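Malate dehydrogenase (Picrophilus torridus, PDB 4BGV) probably catalyses the reversible, NAD-dependent oxidation of malate to oxaloacetate, a step of the tricarboxylic acid cycle. Local coordinates at residues R93-K105 / K310-N322. Residues are numbered along the deposited sequence; the frame is centred on the assembly and turned at random.
Sequences RDDLLLKNIGIMK and KNSAIADDYFAKN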
# COMPACT_ATOMS: atom_id res chain seq x y z
N ARG A 93 -1.82 -41.30 5.05
CA ARG A 93 -2.58 -40.24 4.40
C ARG A 93 -4.07 -40.57 4.43
O ARG A 93 -4.91 -39.68 4.57
CB ARG A 93 -2.11 -40.06 2.95
CG ARG A 93 -2.58 -38.76 2.31
CD ARG A 93 -3.13 -38.98 0.90
NE ARG A 93 -3.64 -37.74 0.32
CZ ARG A 93 -4.13 -37.64 -0.92
NH1 ARG A 93 -4.16 -38.71 -1.71
NH2 ARG A 93 -4.57 -36.47 -1.36
N ASP A 94 -4.39 -41.86 4.32
CA ASP A 94 -5.78 -42.31 4.33
C ASP A 94 -6.48 -42.06 5.67
O ASP A 94 -7.58 -41.51 5.70
CB ASP A 94 -5.86 -43.79 3.95
CG ASP A 94 -5.55 -44.04 2.48
OD1 ASP A 94 -6.14 -43.35 1.62
OD2 ASP A 94 -4.70 -44.90 2.19
N ASP A 95 -5.83 -42.45 6.77
CA ASP A 95 -6.33 -42.14 8.10
C ASP A 95 -6.48 -40.63 8.26
O ASP A 95 -7.44 -40.14 8.84
CB ASP A 95 -5.40 -42.69 9.19
CG ASP A 95 -5.59 -44.18 9.43
OD1 ASP A 95 -6.14 -44.87 8.55
OD2 ASP A 95 -5.18 -44.66 10.52
N LEU A 96 -5.51 -39.89 7.73
CA LEU A 96 -5.54 -38.44 7.84
C LEU A 96 -6.71 -37.85 7.06
O LEU A 96 -7.39 -36.93 7.55
CB LEU A 96 -4.22 -37.82 7.37
CG LEU A 96 -4.18 -36.29 7.45
CD1 LEU A 96 -4.47 -35.82 8.87
CD2 LEU A 96 -2.86 -35.71 6.95
N LEU A 97 -6.93 -38.35 5.85
CA LEU A 97 -8.03 -37.89 5.01
C LEU A 97 -9.35 -38.08 5.75
O LEU A 97 -10.18 -37.19 5.79
CB LEU A 97 -8.07 -38.67 3.69
CG LEU A 97 -9.09 -38.15 2.66
CD1 LEU A 97 -8.54 -36.95 1.93
CD2 LEU A 97 -9.52 -39.23 1.67
N LEU A 98 -9.52 -39.26 6.35
CA LEU A 98 -10.73 -39.57 7.10
C LEU A 98 -10.92 -38.65 8.30
O LEU A 98 -12.02 -38.14 8.54
CB LEU A 98 -10.74 -41.04 7.54
CG LEU A 98 -11.05 -41.95 6.35
CD1 LEU A 98 -10.93 -43.41 6.73
CD2 LEU A 98 -12.44 -41.64 5.81
N LYS A 99 -9.84 -38.44 9.06
CA LYS A 99 -9.87 -37.52 10.19
C LYS A 99 -10.33 -36.13 9.76
O LYS A 99 -11.17 -35.51 10.40
CB LYS A 99 -8.49 -37.42 10.84
CG LYS A 99 -8.44 -36.46 12.03
CD LYS A 99 -9.32 -36.95 13.18
CE LYS A 99 -9.30 -35.99 14.37
NZ LYS A 99 -10.10 -36.50 15.52
N ASN A 100 -9.76 -35.65 8.66
CA ASN A 100 -10.09 -34.30 8.22
C ASN A 100 -11.50 -34.20 7.64
O ASN A 100 -12.17 -33.19 7.83
CB ASN A 100 -9.04 -33.76 7.24
CG ASN A 100 -7.79 -33.28 7.96
OD1 ASN A 100 -7.86 -32.81 9.09
ND2 ASN A 100 -6.65 -33.42 7.30
N ILE A 101 -11.96 -35.25 6.95
CA ILE A 101 -13.32 -35.25 6.41
C ILE A 101 -14.33 -35.10 7.55
O ILE A 101 -15.32 -34.37 7.43
CB ILE A 101 -13.60 -36.53 5.57
CG1 ILE A 101 -12.89 -36.42 4.21
CG2 ILE A 101 -15.08 -36.71 5.33
CD1 ILE A 101 -12.84 -37.72 3.43
N GLY A 102 -14.07 -35.78 8.67
CA GLY A 102 -14.93 -35.69 9.83
C GLY A 102 -14.94 -34.28 10.40
O GLY A 102 -15.99 -33.78 10.81
N ILE A 103 -13.78 -33.63 10.42
CA ILE A 103 -13.68 -32.25 10.87
C ILE A 103 -14.47 -31.32 9.94
O ILE A 103 -15.21 -30.45 10.41
CB ILE A 103 -12.20 -31.81 10.99
CG1 ILE A 103 -11.49 -32.61 12.08
CG2 ILE A 103 -12.10 -30.32 11.30
CD1 ILE A 103 -9.98 -32.47 12.07
N MET A 104 -14.37 -31.54 8.64
CA MET A 104 -15.11 -30.73 7.68
C MET A 104 -16.61 -30.93 7.85
O MET A 104 -17.39 -29.98 7.71
CB MET A 104 -14.72 -31.06 6.22
CG MET A 104 -13.27 -30.76 5.85
SD MET A 104 -12.78 -29.03 6.05
CE MET A 104 -12.00 -29.09 7.66
N LYS A 105 -17.02 -32.16 8.15
CA LYS A 105 -18.43 -32.46 8.36
C LYS A 105 -18.99 -31.62 9.52
O LYS A 105 -20.02 -30.96 9.37
CB LYS A 105 -18.69 -33.97 8.56
CG LYS A 105 -20.17 -34.33 8.66
CD LYS A 105 -20.41 -35.85 8.51
CE LYS A 105 -21.90 -36.20 8.56
NZ LYS A 105 -22.52 -35.88 9.89
N LYS A 310 -11.40 -41.10 -6.50
CA LYS A 310 -11.16 -42.11 -5.48
C LYS A 310 -11.36 -41.53 -4.08
O LYS A 310 -12.03 -42.13 -3.23
CB LYS A 310 -9.75 -42.67 -5.63
CG LYS A 310 -9.43 -43.83 -4.70
CD LYS A 310 -8.53 -43.40 -3.56
CE LYS A 310 -7.18 -42.91 -4.06
NZ LYS A 310 -6.36 -42.37 -2.95
N ASN A 311 -10.76 -40.38 -3.83
CA ASN A 311 -10.87 -39.74 -2.52
C ASN A 311 -12.27 -39.18 -2.26
O ASN A 311 -12.72 -39.14 -1.10
CB ASN A 311 -9.82 -38.64 -2.37
CG ASN A 311 -8.43 -39.20 -2.16
OD1 ASN A 311 -8.26 -40.31 -1.66
ND2 ASN A 311 -7.41 -38.41 -2.51
N SER A 312 -12.96 -38.75 -3.32
CA SER A 312 -14.31 -38.24 -3.17
C SER A 312 -15.27 -39.38 -2.82
O SER A 312 -16.24 -39.19 -2.07
CB SER A 312 -14.77 -37.51 -4.44
OG SER A 312 -13.93 -36.41 -4.74
N ALA A 313 -14.99 -40.56 -3.36
CA ALA A 313 -15.79 -41.74 -3.05
C ALA A 313 -15.60 -42.14 -1.59
O ALA A 313 -16.53 -42.61 -0.93
CB ALA A 313 -15.38 -42.89 -3.97
N ILE A 314 -14.39 -41.95 -1.08
CA ILE A 314 -14.10 -42.16 0.33
C ILE A 314 -14.92 -41.20 1.20
O ILE A 314 -15.48 -41.59 2.23
CB ILE A 314 -12.59 -42.03 0.63
CG1 ILE A 314 -11.83 -43.20 -0.03
CG2 ILE A 314 -12.32 -41.99 2.13
CD1 ILE A 314 -10.33 -43.08 0.04
N ALA A 315 -15.02 -39.94 0.76
CA ALA A 315 -15.85 -38.95 1.45
C ALA A 315 -17.33 -39.34 1.45
O ALA A 315 -18.00 -39.26 2.49
CB ALA A 315 -15.64 -37.58 0.86
N ASP A 316 -17.83 -39.77 0.29
CA ASP A 316 -19.20 -40.29 0.21
C ASP A 316 -19.44 -41.41 1.22
O ASP A 316 -20.42 -41.40 1.96
CB ASP A 316 -19.51 -40.83 -1.19
CG ASP A 316 -19.56 -39.74 -2.24
OD1 ASP A 316 -19.73 -38.56 -1.87
OD2 ASP A 316 -19.43 -40.08 -3.44
N ASP A 317 -18.52 -42.38 1.25
CA ASP A 317 -18.62 -43.52 2.15
C ASP A 317 -18.63 -43.09 3.61
O ASP A 317 -19.44 -43.58 4.40
CB ASP A 317 -17.49 -44.51 1.89
CG ASP A 317 -17.48 -45.66 2.87
OD1 ASP A 317 -18.29 -46.60 2.71
OD2 ASP A 317 -16.65 -45.63 3.80
N TYR A 318 -17.75 -42.16 3.97
CA TYR A 318 -17.74 -41.62 5.33
C TYR A 318 -19.10 -41.01 5.68
O TYR A 318 -19.64 -41.29 6.75
CB TYR A 318 -16.64 -40.57 5.52
CG TYR A 318 -16.58 -40.01 6.93
CD1 TYR A 318 -15.83 -40.65 7.91
CD2 TYR A 318 -17.26 -38.85 7.27
CE1 TYR A 318 -15.77 -40.15 9.20
CE2 TYR A 318 -17.21 -38.34 8.56
CZ TYR A 318 -16.46 -38.99 9.52
OH TYR A 318 -16.40 -38.49 10.79
N PHE A 319 -19.63 -40.17 4.80
CA PHE A 319 -20.91 -39.51 5.05
C PHE A 319 -22.05 -40.53 5.15
O PHE A 319 -22.94 -40.40 5.99
CB PHE A 319 -21.22 -38.46 3.98
CG PHE A 319 -20.67 -37.09 4.29
CD1 PHE A 319 -19.33 -36.80 4.06
CD2 PHE A 319 -21.49 -36.10 4.79
CE1 PHE A 319 -18.82 -35.55 4.34
CE2 PHE A 319 -20.99 -34.83 5.07
CZ PHE A 319 -19.65 -34.56 4.85
N ALA A 320 -21.99 -41.55 4.30
CA ALA A 320 -23.00 -42.61 4.32
C ALA A 320 -22.97 -43.38 5.64
O ALA A 320 -24.01 -43.79 6.14
CB ALA A 320 -22.80 -43.55 3.15
N LYS A 321 -21.77 -43.57 6.20
CA LYS A 321 -21.59 -44.34 7.43
C LYS A 321 -21.91 -43.52 8.68
O LYS A 321 -22.06 -44.07 9.77
CB LYS A 321 -20.16 -44.86 7.53
CG LYS A 321 -19.78 -45.96 6.54
CD LYS A 321 -18.34 -46.40 6.78
CE LYS A 321 -17.88 -47.49 5.81
NZ LYS A 321 -18.68 -48.74 5.89
N ASN A 322 -22.00 -42.20 8.52
CA ASN A 322 -22.24 -41.34 9.67
C ASN A 322 -23.48 -40.46 9.52
O ASN A 322 -23.43 -39.25 9.74
CB ASN A 322 -21.00 -40.50 9.99
CG ASN A 322 -19.85 -41.35 10.50
OD1 ASN A 322 -19.80 -41.70 11.68
ND2 ASN A 322 -18.92 -41.71 9.62
O HOH W 1 -13.64 -38.72 11.33
O HOH W 2 -17.83 -36.48 11.32
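Arg93, a probable substrate-binding residue, brings its poorly ordered guanidinium beside the amide of Asn311, the planes 78° apart. Arg93 NH1 and Asn311 ND2, both donors, lie 3.4 Å apart without bonding. Asn311 OD1 accepts a hydrogen bond from Lys310 NZ, above its carbonyl plane. One turn on, CD2 of Leu97 meets Asn311 OD1 and Ile314 CG2, and the side chain also touches Met130. Leu98 lays CD2 against Ile314 CG2 (3.7 Å), roughly at right angles. Here helix 295-321, from the C-terminal catalytic domain, packs against helix 93-114 of the NAD-binding Rossmann domain, the axes of 93-105 and 310-321 crossing at -56°. Ile101 divides its branches: with chi1 at -75°, CG2 lies anti to the backbone N and reaches Tyr318 CD2 (3.6 Å), while CG1 carries CD1 to Ala315 CB (3.8 Å). Tyr318 is a knob among Leu98, Ile101, Gly102 and Lys105; its OH comes within 3.3 Å of Gly102 CA, and one water links it to Leu98 O. Extended as far as CE, Lys105 runs over one face of Phe319, a CH-pi contact with CD 4.0 Å from the ring centroid. Beyond the final bend, Lys105 NZ forms a salt bridge with Glu109 and, weakly, a hydrogen bond to Asn322 O (3.5 Å).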